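Putative retaining b-glycosidase (Saccharophagus degradans, PDB 5A95) probably hydrolyses mixed-linkage beta-glucans as a retaining endo-acting glycoside hydrolase of family 5, subfamily 26, with specificity set by its quaternary structure. Local coordinates at residues V329-M340 with W344-F355. The protein carries 1 engineered substitution. Numbering follows the deposited sequence.
With BGC (beta-D-glucopyranose), chain D; BGC (beta-D-glucopyranose), chain B; BGC (beta-D-glucopyranose), chain C.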
loop_
_atom_site.group_PDB
_atom_site.type_symbol
_atom_site.label_atom_id
_atom_site.label_comp_id
_atom_site.label_asym_id
_atom_site.label_seq_id
_atom_site.Cartn_x
_atom_site.Cartn_y
_atom_site.Cartn_z
ATOM N N VAL A 329 -3.157 3.209 33.708
ATOM C CA VAL A 329 -2.882 1.828 34.029
ATOM C C VAL A 329 -3.564 0.917 32.989
ATOM O O VAL A 329 -4.670 1.210 32.508
ATOM C CB VAL A 329 -3.437 1.490 35.427
ATOM C CG1 VAL A 329 -3.156 0.050 35.833
ATOM C CG2 VAL A 329 -2.849 2.428 36.471
ATOM N N TRP A 330 -2.915 -0.205 32.682
ATOM C CA TRP A 330 -3.476 -1.243 31.813
ATOM C C TRP A 330 -3.845 -2.445 32.697
ATOM O O TRP A 330 -2.961 -2.971 33.355
ATOM C CB TRP A 330 -2.429 -1.665 30.735
ATOM C CG TRP A 330 -2.929 -2.728 29.790
ATOM C CD1 TRP A 330 -2.946 -4.073 30.014
ATOM C CD2 TRP A 330 -3.582 -2.523 28.539
ATOM N NE1 TRP A 330 -3.513 -4.725 28.945
ATOM C CE2 TRP A 330 -3.923 -3.794 28.027
ATOM C CE3 TRP A 330 -3.894 -1.385 27.788
ATOM C CZ2 TRP A 330 -4.581 -3.961 26.806
ATOM C CZ3 TRP A 330 -4.541 -1.540 26.588
ATOM C CH2 TRP A 330 -4.865 -2.825 26.086
ATOM N N VAL A 331 -5.101 -2.916 32.706
ATOM C CA VAL A 331 -6.258 -2.380 31.969
ATOM C C VAL A 331 -7.512 -2.587 32.830
ATOM O O VAL A 331 -7.612 -3.594 33.542
ATOM C CB VAL A 331 -6.411 -3.080 30.593
ATOM C CG1 VAL A 331 -6.498 -4.583 30.742
ATOM C CG2 VAL A 331 -7.598 -2.538 29.807
ATOM N N PHE A 332 -8.450 -1.648 32.771
ATOM C CA PHE A 332 -9.683 -1.724 33.536
ATOM C C PHE A 332 -10.690 -2.548 32.738
ATOM O O PHE A 332 -11.569 -2.027 32.083
ATOM C CB PHE A 332 -10.192 -0.323 33.849
ATOM C CG PHE A 332 -11.241 -0.299 34.915
ATOM C CD1 PHE A 332 -10.865 -0.253 36.252
ATOM C CD2 PHE A 332 -12.594 -0.279 34.606
ATOM C CE1 PHE A 332 -11.820 -0.196 37.249
ATOM C CE2 PHE A 332 -13.552 -0.217 35.614
ATOM C CZ PHE A 332 -13.156 -0.197 36.929
ATOM N N ASP A 333 -10.504 -3.860 32.836
ATOM C CA ASP A 333 -11.266 -4.871 32.131
ATOM C C ASP A 333 -11.077 -6.160 32.899
ATOM O O ASP A 333 -9.988 -6.387 33.424
ATOM C CB ASP A 333 -10.696 -5.049 30.708
ATOM C CG ASP A 333 -11.606 -5.857 29.830
ATOM O OD1 ASP A 333 -12.628 -5.297 29.382
ATOM O OD2 ASP A 333 -11.343 -7.072 29.614
ATOM N N PRO A 334 -12.116 -7.027 32.971
ATOM C CA PRO A 334 -11.943 -8.316 33.661
ATOM C C PRO A 334 -11.372 -9.440 32.792
ATOM O O PRO A 334 -11.071 -10.510 33.306
ATOM C CB PRO A 334 -13.372 -8.663 34.112
ATOM C CG PRO A 334 -14.231 -8.067 33.062
ATOM C CD PRO A 334 -13.528 -6.813 32.601
ATOM N N ASP A 335 -11.255 -9.220 31.488
ATOM C CA ASP A 335 -10.818 -10.249 30.546
ATOM C C ASP A 335 -9.406 -10.043 30.039
ATOM O O ASP A 335 -8.593 -10.969 30.044
ATOM C CB ASP A 335 -11.777 -10.342 29.345
ATOM C CG ASP A 335 -13.192 -10.559 29.761
ATOM O OD1 ASP A 335 -13.413 -11.500 30.524
ATOM O OD2 ASP A 335 -14.083 -9.804 29.341
ATOM N N TRP A 336 -9.096 -8.828 29.596
ATOM C CA TRP A 336 -7.785 -8.484 29.101
ATOM C C TRP A 336 -6.846 -8.243 30.278
ATOM O O TRP A 336 -7.224 -7.598 31.245
ATOM C CB TRP A 336 -7.895 -7.217 28.255
ATOM C CG TRP A 336 -8.514 -7.417 26.932
ATOM C CD1 TRP A 336 -9.136 -8.550 26.459
ATOM C CD2 TRP A 336 -8.539 -6.469 25.874
ATOM N NE1 TRP A 336 -9.542 -8.345 25.149
ATOM C CE2 TRP A 336 -9.204 -7.070 24.776
ATOM C CE3 TRP A 336 -8.076 -5.149 25.750
ATOM C CZ2 TRP A 336 -9.395 -6.407 23.567
ATOM C CZ3 TRP A 336 -8.257 -4.493 24.523
ATOM C CH2 TRP A 336 -8.910 -5.121 23.459
ATOM N N SER A 337 -5.625 -8.745 30.166
ATOM C CA SER A 337 -4.702 -8.771 31.294
ATOM C C SER A 337 -3.444 -7.919 31.044
ATOM O O SER A 337 -3.089 -7.643 29.902
ATOM C CB SER A 337 -4.288 -10.212 31.576
ATOM O OG SER A 337 -3.584 -10.751 30.482
ATOM N N PRO A 338 -2.764 -7.478 32.113
ATOM C CA PRO A 338 -3.164 -7.644 33.514
ATOM C C PRO A 338 -4.420 -6.839 33.849
ATOM O O PRO A 338 -4.518 -5.667 33.502
ATOM C CB PRO A 338 -1.950 -7.128 34.292
ATOM C CG PRO A 338 -1.274 -6.173 33.352
ATOM C CD PRO A 338 -1.451 -6.821 32.006
ATOM N N THR A 339 -5.378 -7.473 34.528
ATOM C CA THR A 339 -6.638 -6.832 34.848
ATOM C C THR A 339 -6.522 -5.903 36.056
ATOM O O THR A 339 -5.692 -6.141 36.933
ATOM C CB THR A 339 -7.693 -7.859 35.242
ATOM O OG1 THR A 339 -7.262 -8.490 36.443
ATOM C CG2 THR A 339 -7.908 -8.885 34.171
ATOM N N MET A 340 -7.409 -4.899 36.121
ATOM C CA MET A 340 -7.625 -4.108 37.331
ATOM C C MET A 340 -8.814 -4.559 38.138
ATOM O O MET A 340 -8.963 -4.150 39.285
ATOM C CB MET A 340 -7.812 -2.626 37.008
ATOM C CG MET A 340 -6.579 -2.006 36.377
ATOM S SD MET A 340 -6.755 -0.250 36.041
ATOM C CE MET A 340 -6.658 0.376 37.711
ATOM N N TRP A 344 -17.423 -7.445 36.295
ATOM C CA TRP A 344 -18.062 -6.185 35.960
ATOM C C TRP A 344 -18.808 -5.514 37.117
ATOM O O TRP A 344 -19.369 -4.443 36.968
ATOM C CB TRP A 344 -18.909 -6.323 34.691
ATOM C CG TRP A 344 -18.092 -6.313 33.438
ATOM C CD1 TRP A 344 -18.009 -7.292 32.510
ATOM C CD2 TRP A 344 -17.228 -5.252 32.987
ATOM N NE1 TRP A 344 -17.177 -6.907 31.489
ATOM C CE2 TRP A 344 -16.673 -5.664 31.767
ATOM C CE3 TRP A 344 -16.893 -4.005 33.491
ATOM C CZ2 TRP A 344 -15.790 -4.872 31.053
ATOM C CZ3 TRP A 344 -15.994 -3.224 32.794
ATOM C CH2 TRP A 344 -15.469 -3.658 31.580
ATOM N N ASP A 345 -18.761 -6.132 38.299
ATOM C CA ASP A 345 -19.093 -5.438 39.557
ATOM C C ASP A 345 -17.910 -4.624 40.135
ATOM O O ASP A 345 -18.037 -4.003 41.186
ATOM C CB ASP A 345 -19.679 -6.405 40.602
ATOM C CG ASP A 345 -20.990 -7.013 40.151
ATOM O OD1 ASP A 345 -21.701 -6.399 39.309
ATOM O OD2 ASP A 345 -21.312 -8.109 40.647
ATOM N N PHE A 346 -16.794 -4.617 39.410
ATOM C CA PHE A 346 -15.634 -3.777 39.707
ATOM C C PHE A 346 -14.858 -4.249 40.942
ATOM O O PHE A 346 -14.118 -3.469 41.559
ATOM C CB PHE A 346 -15.990 -2.284 39.795
ATOM C CG PHE A 346 -16.845 -1.802 38.667
ATOM C CD1 PHE A 346 -16.381 -1.828 37.361
ATOM C CD2 PHE A 346 -18.119 -1.322 38.923
ATOM C CE1 PHE A 346 -17.193 -1.394 36.321
ATOM C CE2 PHE A 346 -18.921 -0.870 37.897
ATOM C CZ PHE A 346 -18.448 -0.896 36.600
ATOM N N THR A 347 -14.989 -5.526 41.299
ATOM C CA THR A 347 -14.170 -6.049 42.410
ATOM C C THR A 347 -12.694 -5.919 41.985
ATOM O O THR A 347 -12.307 -6.439 40.931
ATOM C CB THR A 347 -14.463 -7.504 42.711
ATOM O OG1 THR A 347 -15.853 -7.631 42.990
ATOM C CG2 THR A 347 -13.672 -7.993 43.934
ATOM N N PRO A 348 -11.870 -5.234 42.799
ATOM C CA PRO A 348 -10.506 -4.983 42.315
ATOM C C PRO A 348 -9.612 -6.215 42.333
ATOM O O PRO A 348 -9.738 -7.090 43.217
ATOM C CB PRO A 348 -9.964 -3.918 43.263
ATOM C CG PRO A 348 -11.157 -3.310 43.930
ATOM C CD PRO A 348 -12.172 -4.419 43.990
ATOM N N SER A 349 -8.709 -6.280 41.370
ATOM C CA SER A 349 -7.581 -7.207 41.412
ATOM C C SER A 349 -6.513 -6.582 42.318
ATOM O O SER A 349 -6.683 -5.470 42.802
ATOM C CB SER A 349 -7.019 -7.385 40.013
ATOM O OG SER A 349 -6.413 -6.167 39.617
ATOM N N GLU A 350 -5.412 -7.300 42.520
ATOM C CA GLU A 350 -4.335 -6.771 43.346
ATOM C C GLU A 350 -3.886 -5.400 42.804
ATOM O O GLU A 350 -3.823 -4.426 43.545
ATOM C CB GLU A 350 -3.147 -7.729 43.377
ATOM C CG GLU A 350 -1.984 -7.195 44.203
ATOM C CD GLU A 350 -0.671 -7.899 44.005
ATOM O OE1 GLU A 350 -0.511 -8.710 43.068
ATOM O OE2 GLU A 350 0.285 -7.558 44.748
ATOM N N GLN A 351 -3.530 -5.319 41.519
ATOM C CA GLN A 351 -3.061 -4.027 41.016
ATOM C C GLN A 351 -4.186 -2.999 40.987
ATOM O O GLN A 351 -3.937 -1.806 41.158
ATOM C CB GLN A 351 -2.371 -4.121 39.646
ATOM C CG GLN A 351 -3.276 -4.364 38.446
ATOM C CD GLN A 351 -2.663 -3.885 37.142
ATOM O OE1 GLN A 351 -1.649 -3.199 37.125
ATOM N NE2 GLN A 351 -3.325 -4.189 36.045
ATOM N N GLY A 352 -5.415 -3.443 40.742
ATOM C CA GLY A 352 -6.525 -2.521 40.748
ATOM C C GLY A 352 -6.725 -1.821 42.075
ATOM O O GLY A 352 -6.848 -0.597 42.115
ATOM N N ALA A 353 -6.711 -2.586 43.169
ATOM C CA ALA A 353 -6.876 -1.988 44.484
ATOM C C ALA A 353 -5.728 -1.021 44.777
ATOM O O ALA A 353 -5.932 0.039 45.359
ATOM C CB ALA A 353 -6.941 -3.056 45.564
ATOM N N PHE A 354 -4.513 -1.426 44.404
ATOM C CA PHE A 354 -3.340 -0.607 44.643
ATOM C C PHE A 354 -3.498 0.750 43.930
ATOM O O PHE A 354 -3.370 1.824 44.538
ATOM C CB PHE A 354 -2.071 -1.337 44.193
ATOM C CG PHE A 354 -0.860 -0.440 44.206
ATOM C CD1 PHE A 354 -0.269 -0.081 45.418
ATOM C CD2 PHE A 354 -0.394 0.152 43.040
ATOM C CE1 PHE A 354 0.795 0.777 45.462
ATOM C CE2 PHE A 354 0.659 1.034 43.090
ATOM C CZ PHE A 354 1.248 1.340 44.288
ATOM N N PHE A 355 -3.776 0.722 42.629
ATOM C CA PHE A 355 -3.824 1.957 41.879
ATOM C C PHE A 355 -5.060 2.782 42.222
ATOM O O PHE A 355 -5.036 3.997 42.158
ATOM C CB PHE A 355 -3.755 1.684 40.378
ATOM C CG PHE A 355 -2.373 1.362 39.880
ATOM C CD1 PHE A 355 -1.388 2.336 39.917
ATOM C CD2 PHE A 355 -2.052 0.121 39.391
ATOM C CE1 PHE A 355 -0.116 2.057 39.464
ATOM C CE2 PHE A 355 -0.778 -0.160 38.920
ATOM C CZ PHE A 355 0.176 0.813 38.959
HETATM C C2 BGC D . -4.165 -8.491 26.738
HETATM C C3 BGC D . -4.889 -9.515 25.883
HETATM C C4 BGC D . -5.674 -8.845 24.778
HETATM C C5 BGC D . -4.787 -7.883 23.988
HETATM C C6 BGC D . -5.551 -7.012 23.024
HETATM C C1 BGC D . -3.299 -7.662 25.805
HETATM O O2 BGC D . -3.386 -9.207 27.694
HETATM O O3 BGC D . -5.801 -10.240 26.718
HETATM O O4 BGC D . -6.165 -9.844 23.889
HETATM O O5 BGC D . -4.134 -6.996 24.877
HETATM O O6 BGC D . -4.650 -6.132 22.359
HETATM C C2 BGC B . -0.101 -4.575 24.595
HETATM C C3 BGC B . -1.486 -4.906 25.149
HETATM C C4 BGC B . -1.420 -6.231 25.919
HETATM C C5 BGC B . -0.342 -6.155 26.982
HETATM C C6 BGC B . -0.240 -7.422 27.798
HETATM C C1 BGC B . 1.037 -4.788 25.590
HETATM O O1 BGC B . 2.284 -4.959 24.966
HETATM O O2 BGC B . -0.099 -3.201 24.058
HETATM O O3 BGC B . -2.423 -4.898 24.026
HETATM O O4 BGC B . -2.643 -6.648 26.544
HETATM O O5 BGC B . 0.894 -5.999 26.292
HETATM O O6 BGC B . 0.933 -7.259 28.597
HETATM C C2 BGC C . -6.263 -12.184 28.050
HETATM C C3 BGC C . -5.955 -13.649 28.279
HETATM C C4 BGC C . -6.031 -14.405 26.973
HETATM C C5 BGC C . -5.095 -13.769 25.965
HETATM C C6 BGC C . -5.164 -14.457 24.606
HETATM C C1 BGC C . -5.395 -11.598 26.969
HETATM O O2 BGC C . -6.060 -11.469 29.277
HETATM O O3 BGC C . -6.925 -14.192 29.169
HETATM O O4 BGC C . -5.694 -15.773 27.220
HETATM O O5 BGC C . -5.477 -12.403 25.775
HETATM O O6 BGC C . -6.488 -14.312 24.060
HETATM O O HOH W 1 -16.916 -8.933 29.481
#
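Trp344 lays one ring face against Pro334, whose CD stands 3.7 Å from the centroid of the six-membered ring and 27° off its normal, a CH-pi contact. At the ring's edge, NE1 donates to a water that in turn donates to Asp335 OD2, which also forms a salt bridge with Lys78. Phe346 comes next: its CD1 lies 3.6 Å from Phe332 CZ, but the near-parallel planes are displaced from one another and the two rings barely overlap. Ser349 is the N-cap of helix 350-363. With chi1 at 68°, its hydroxyl is turned back over the first turn of the helix: Ser349 OG accepts from Gly352 N, the capping bond, and donates to Thr339 O at 2.8 Å, while Ser349 N donates to Met340 O. These bonds tie the loop that follows the last strand of the family 5 (beta/alpha)8 barrel, 326-329, to the start of its last helix; that loop, residues 329-340, carries part of the glycan site. In that site, Trp336 turns one ring face to the chain D glucose, C4 lying 3.7 Å above its plane, and Trp32 of the second subunit meets the ring edge-to-face. With an alanine here, the chain D glucose is likely to lose its stacking face and Trp32 of the second subunit its aromatic partner. Gln351 extends from the helix so that NE2 binds Trp330 O at 3.0 Å (161° at the hydrogen) and Thr339 O at 3.2 Å. Thr339 O thus holds two donors, Gln351 NE2 and Ser349 OG, on opposite faces of its carbonyl plane; Gln351 OE1 accepts from Trp294 N, fixing the amide's flip. Gly352 CA makes a CA-H...O contact with Met340 O at 3.3 Å, an approach that a side chain at this position would block. Finally, Phe355 receives Val329 CG2 over one face, with Phe354 behind the other.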